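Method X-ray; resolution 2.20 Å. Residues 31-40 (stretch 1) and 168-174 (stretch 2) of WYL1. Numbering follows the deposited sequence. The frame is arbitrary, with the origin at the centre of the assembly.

Stretch 1 31-40: SAYSVIIKDK
Stretch 2 (168-174) VYEDYAL

Two helical segments of one chain, far apart in sequence, cross obliquely through a small apolar contact that is pinned near one end by a single tyrosine–aspartate hydrogen bond. Stretch 1 is helical throughout (phi/psi near -62/-45), with i to i+4 bonds such as Val35 N to Ser31 O (3.1 Å) and Asp39 N to Val35 O (2.9 Å); Ser34, chi1 p, adds a bond from its OG to Ser31 O (2.9 Å). Val168 to Tyr172 lie in a helix that begins earlier in the chain (phi/psi -82/-34 at Tyr169, -47/-53 at Tyr172), with Tyr172 N bonded to Val168 O (2.9 Å) and Ala173 N to Tyr169 O (3.1 Å). Ala173 follows at -62/-20 and Leu174 at -92/-16, Leu174 N bonding to Asp171 O (3.0 Å). The N-to-C directions differ by 71°, the axes approach to 8.9 Å, and 347 Å² is buried in total.

The backbones come nearest at Ala32 and Ala173, whose CA atoms lie 4.9 Å apart. Both methyls point toward the opposing stretch, and their small size permits this approach: Ala32 CA is 3.4 Å from Ala173 CB, and the two CB atoms are 3.6 Å apart. One turn on, Val35 (t) also points toward stretch 2, its CB 4.0 Å from Ala173 CB and its CG2 3.8 Å from Ala173 O. Ile36 (m, t) leaves its backbone sideways but extends its end inward, placing CD1 3.9 Å from Tyr169 CB and CG1 3.9 Å from Tyr172 CD2. Tyr169 is m; Tyr172 is t, with chi2 78°, and its ring reaches along stretch 1 to Asp39. There Tyr172 OH donates to Asp39 OD2 at 2.6 Å, a short bond to a buried carboxylate held at chi1 m. Glu170 (m, m) starts away from stretch 1, yet its carboxylate curls back, bringing OE1 to 3.2 Å from Ala32 CB, a van der Waals contact.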

ATOM      1  N   SER B  31       2.732 -11.866   7.668  1.00 44.43           N
ATOM      2  CA  SER B  31       2.908 -10.579   6.944  1.00 44.04           C
ATOM      3  C   SER B  31       2.945  -9.432   7.952  1.00 43.86           C
ATOM      4  O   SER B  31       3.860  -8.617   7.888  1.00 45.91           O
ATOM      5  CB  SER B  31       1.928 -10.396   5.830  1.00 43.06           C
ATOM      6  OG  SER B  31       0.585 -10.314   6.286  1.00 44.59           O
ATOM      7  N   ALA B  32       2.047  -9.429   8.926  1.00 44.85           N
ATOM      8  CA  ALA B  32       2.037  -8.418  10.018  1.00 44.48           C
ATOM      9  C   ALA B  32       3.313  -8.509  10.869  1.00 44.58           C
ATOM     10  O   ALA B  32       3.903  -7.446  11.189  1.00 44.99           O
ATOM     11  CB  ALA B  32       0.808  -8.562  10.864  1.00 44.25           C
ATOM     12  N   TYR B  33       3.739  -9.714  11.222  1.00 45.05           N
ATOM     13  CA  TYR B  33       4.971  -9.912  12.018  1.00 45.91           C
ATOM     14  C   TYR B  33       6.160  -9.281  11.290  1.00 45.24           C
ATOM     15  O   TYR B  33       6.972  -8.629  11.925  1.00 44.80           O
ATOM     16  CB  TYR B  33       5.254 -11.391  12.265  1.00 47.25           C
ATOM     17  CG  TYR B  33       6.506 -11.665  13.058  1.00 48.99           C
ATOM     18  CD1 TYR B  33       6.576 -11.391  14.413  1.00 50.15           C
ATOM     19  CD2 TYR B  33       7.629 -12.191  12.444  1.00 50.19           C
ATOM     20  CE1 TYR B  33       7.711 -11.676  15.151  1.00 52.59           C
ATOM     21  CE2 TYR B  33       8.772 -12.491  13.166  1.00 51.96           C
ATOM     22  CZ  TYR B  33       8.810 -12.238  14.527  1.00 53.86           C
ATOM     23  OH  TYR B  33       9.934 -12.503  15.258  1.00 58.02           O
ATOM     24  N   SER B  34       6.296  -9.553  10.002  1.00 45.45           N
ATOM     25  CA  SER B  34       7.473  -9.138   9.215  1.00 46.83           C
ATOM     26  C   SER B  34       7.437  -7.604   9.025  1.00 45.41           C
ATOM     27  O   SER B  34       8.504  -6.991   9.053  1.00 45.66           O
ATOM     28  CB  SER B  34       7.523  -9.886   7.925  1.00 46.81           C
ATOM     29  OG  SER B  34       6.536  -9.366   7.093  1.00 51.96           O
ATOM     30  N   VAL B  35       6.263  -6.986   8.894  1.00 42.88           N
ATOM     31  CA  VAL B  35       6.153  -5.492   8.894  1.00 42.82           C
ATOM     32  C   VAL B  35       6.642  -4.926  10.237  1.00 42.30           C
ATOM     33  O   VAL B  35       7.437  -3.969  10.236  1.00 43.08           O
ATOM     34  CB  VAL B  35       4.742  -4.995   8.549  1.00 42.00           C
ATOM     35  CG1 VAL B  35       4.622  -3.483   8.753  1.00 42.53           C
ATOM     36  CG2 VAL B  35       4.360  -5.348   7.118  1.00 41.74           C
ATOM     37  N   ILE B  36       6.241  -5.513  11.351  1.00 42.13           N
ATOM     38  CA  ILE B  36       6.609  -5.016  12.715  1.00 43.57           C
ATOM     39  C   ILE B  36       8.124  -5.178  12.966  1.00 45.45           C
ATOM     40  O   ILE B  36       8.717  -4.222  13.430  1.00 46.10           O
ATOM     41  CB  ILE B  36       5.735  -5.702  13.764  1.00 43.24           C
ATOM     42  CG1 ILE B  36       4.295  -5.212  13.651  1.00 42.95           C
ATOM     43  CG2 ILE B  36       6.275  -5.524  15.171  1.00 44.09           C
ATOM     44  CD1 ILE B  36       3.311  -6.114  14.345  1.00 43.72           C
ATOM     45  N   ILE B  37       8.711  -6.337  12.665  1.00 46.96           N
ATOM     46  CA  ILE B  37      10.179  -6.623  12.688  1.00 50.93           C
ATOM     47  C   ILE B  37      10.949  -5.565  11.877  1.00 50.33           C
ATOM     48  O   ILE B  37      11.908  -4.981  12.420  1.00 51.36           O
ATOM     49  CB  ILE B  37      10.435  -8.077  12.206  1.00 51.87           C
ATOM     50  CG1 ILE B  37      10.189  -9.062  13.346  1.00 54.44           C
ATOM     51  CG2 ILE B  37      11.818  -8.281  11.612  1.00 52.60           C
ATOM     52  CD1 ILE B  37      11.221  -8.956  14.456  1.00 56.54           C
ATOM     53  N   LYS B  38      10.569  -5.345  10.617  1.00 50.47           N
ATOM     54  CA  LYS B  38      11.200  -4.317   9.743  1.00 50.58           C
ATOM     55  C   LYS B  38      11.095  -2.963  10.455  1.00 50.69           C
ATOM     56  O   LYS B  38      12.158  -2.313  10.651  1.00 52.54           O
ATOM     57  CB  LYS B  38      10.581  -4.269   8.339  1.00 50.47           C
ATOM     58  CG  LYS B  38      10.772  -5.516   7.481  1.00 51.89           C
ATOM     59  N   ASP B  39       9.892  -2.544  10.869  1.00 48.18           N
ATOM     60  CA  ASP B  39       9.710  -1.174  11.412  1.00 48.15           C
ATOM     61  C   ASP B  39      10.579  -1.045  12.670  1.00 48.73           C
ATOM     62  O   ASP B  39      11.192  -0.000  12.842  1.00 48.12           O
ATOM     63  CB  ASP B  39       8.262  -0.818  11.733  1.00 47.69           C
ATOM     64  CG  ASP B  39       7.331  -0.765  10.534  1.00 46.70           C
ATOM     65  OD1 ASP B  39       7.836  -0.801   9.407  1.00 46.93           O
ATOM     66  OD2 ASP B  39       6.083  -0.717  10.759  1.00 45.71           O
ATOM     67  N   LYS B  40      10.637  -2.075  13.507  1.00 48.55           N
ATOM     68  CA  LYS B  40      11.398  -2.054  14.780  1.00 50.32           C
ATOM     69  C   LYS B  40      12.891  -1.855  14.485  1.00 51.90           C
ATOM     70  O   LYS B  40      13.514  -1.061  15.184  1.00 53.72           O
ATOM     71  CB  LYS B  40      11.181  -3.364  15.529  1.00 49.61           C
ATOM     72  CG  LYS B  40      11.713  -3.431  16.949  1.00 51.41           C
ATOM     73  CD  LYS B  40      11.446  -4.781  17.567  1.00 51.33           C
ATOM     74  CE  LYS B  40      12.245  -5.043  18.824  1.00 53.44           C
ATOM     75  NZ  LYS B  40      13.706  -4.972  18.602  1.00 54.14           N
ATOM     76  N   VAL B 168      -5.272  -4.969  16.657  1.00 44.24           N
ATOM     77  CA  VAL B 168      -4.450  -3.730  16.695  1.00 43.89           C
ATOM     78  C   VAL B 168      -3.223  -3.906  15.778  1.00 43.45           C
ATOM     79  O   VAL B 168      -2.973  -2.998  14.971  1.00 43.84           O
ATOM     80  CB  VAL B 168      -4.053  -3.366  18.133  1.00 44.25           C
ATOM     81  CG1 VAL B 168      -2.919  -2.350  18.170  1.00 45.08           C
ATOM     82  CG2 VAL B 168      -5.237  -2.844  18.906  1.00 44.34           C
ATOM     83  N   TYR B 169      -2.492  -5.021  15.887  1.00 45.29           N
ATOM     84  CA  TYR B 169      -1.158  -5.177  15.237  1.00 45.56           C
ATOM     85  C   TYR B 169      -1.353  -5.570  13.774  1.00 45.35           C
ATOM     86  O   TYR B 169      -0.557  -5.100  12.962  1.00 44.75           O
ATOM     87  CB  TYR B 169      -0.244  -6.101  16.054  1.00 46.00           C
ATOM     88  CG  TYR B 169       0.048  -5.521  17.413  1.00 46.24           C
ATOM     89  CD1 TYR B 169       0.581  -4.249  17.542  1.00 46.31           C
ATOM     90  CD2 TYR B 169      -0.339  -6.178  18.563  1.00 47.86           C
ATOM     91  CE1 TYR B 169       0.781  -3.663  18.783  1.00 47.63           C
ATOM     92  CE2 TYR B 169      -0.160  -5.605  19.812  1.00 50.34           C
ATOM     93  CZ  TYR B 169       0.404  -4.344  19.929  1.00 50.25           C
ATOM     94  OH  TYR B 169       0.586  -3.819  21.180  1.00 51.36           O
ATOM     95  N   GLU B 170      -2.385  -6.358  13.450  1.00 45.85           N
ATOM     96  CA  GLU B 170      -2.729  -6.667  12.036  1.00 44.75           C
ATOM     97  C   GLU B 170      -3.120  -5.360  11.340  1.00 42.64           C
ATOM     98  O   GLU B 170      -2.696  -5.157  10.181  1.00 42.82           O
ATOM     99  CB  GLU B 170      -3.864  -7.677  11.877  1.00 44.64           C
ATOM    100  CG  GLU B 170      -3.555  -9.046  12.422  1.00 47.92           C
ATOM    101  CD  GLU B 170      -2.704  -9.978  11.582  1.00 49.35           C
ATOM    102  OE1 GLU B 170      -2.231  -9.579  10.485  1.00 48.30           O
ATOM    103  OE2 GLU B 170      -2.487 -11.127  12.042  1.00 49.89           O
ATOM    104  N   ASP B 171      -3.874  -4.489  11.997  1.00 41.90           N
ATOM    105  CA  ASP B 171      -4.263  -3.192  11.377  1.00 42.37           C
ATOM    106  C   ASP B 171      -3.028  -2.285  11.235  1.00 41.45           C
ATOM    107  O   ASP B 171      -2.863  -1.672  10.180  1.00 40.32           O
ATOM    108  CB  ASP B 171      -5.327  -2.448  12.171  1.00 42.38           C
ATOM    109  CG  ASP B 171      -6.737  -2.905  11.909  1.00 44.99           C
ATOM    110  OD1 ASP B 171      -6.909  -3.845  11.108  1.00 48.31           O
ATOM    111  OD2 ASP B 171      -7.630  -2.343  12.559  1.00 45.53           O
ATOM    112  N   TYR B 172      -2.195  -2.202  12.268  1.00 40.81           N
ATOM    113  CA  TYR B 172      -0.916  -1.455  12.212  1.00 41.27           C
ATOM    114  C   TYR B 172      -0.180  -1.828  10.919  1.00 40.56           C
ATOM    115  O   TYR B 172       0.115  -0.943  10.104  1.00 40.21           O
ATOM    116  CB  TYR B 172      -0.054  -1.746  13.438  1.00 41.55           C
ATOM    117  CG  TYR B 172       1.317  -1.146  13.309  1.00 41.94           C
ATOM    118  CD1 TYR B 172       1.535   0.204  13.527  1.00 41.32           C
ATOM    119  CD2 TYR B 172       2.378  -1.930  12.879  1.00 42.10           C
ATOM    120  CE1 TYR B 172       2.795   0.755  13.387  1.00 42.04           C
ATOM    121  CE2 TYR B 172       3.642  -1.403  12.740  1.00 42.72           C
ATOM    122  CZ  TYR B 172       3.850  -0.057  12.989  1.00 43.63           C
ATOM    123  OH  TYR B 172       5.126   0.405  12.841  1.00 43.41           O
ATOM    124  N   ALA B 173       0.000  -3.130  10.697  1.00 41.73           N
ATOM    125  CA  ALA B 173       0.797  -3.704   9.588  1.00 43.21           C
ATOM    126  C   ALA B 173       0.244  -3.338   8.216  1.00 43.59           C
ATOM    127  O   ALA B 173       1.028  -3.500   7.256  1.00 44.16           O
ATOM    128  CB  ALA B 173       0.869  -5.198   9.714  1.00 42.79           C
ATOM    129  N   LEU B 174      -1.026  -2.927   8.104  1.00 44.54           N
ATOM    130  CA  LEU B 174      -1.685  -2.617   6.801  1.00 46.16           C
ATOM    131  C   LEU B 174      -1.527  -1.130   6.457  1.00 43.64           C
ATOM    132  O   LEU B 174      -1.797  -0.737   5.303  1.00 42.34           O
ATOM    133  CB  LEU B 174      -3.173  -3.026   6.852  1.00 47.54           C
ATOM    134  CG  LEU B 174      -3.433  -4.542   6.899  1.00 50.30           C
ATOM    135  CD1 LEU B 174      -4.916  -4.853   7.054  1.00 51.81           C
ATOM    136  CD2 LEU B 174      -2.852  -5.273   5.696  1.00 50.58           C
TER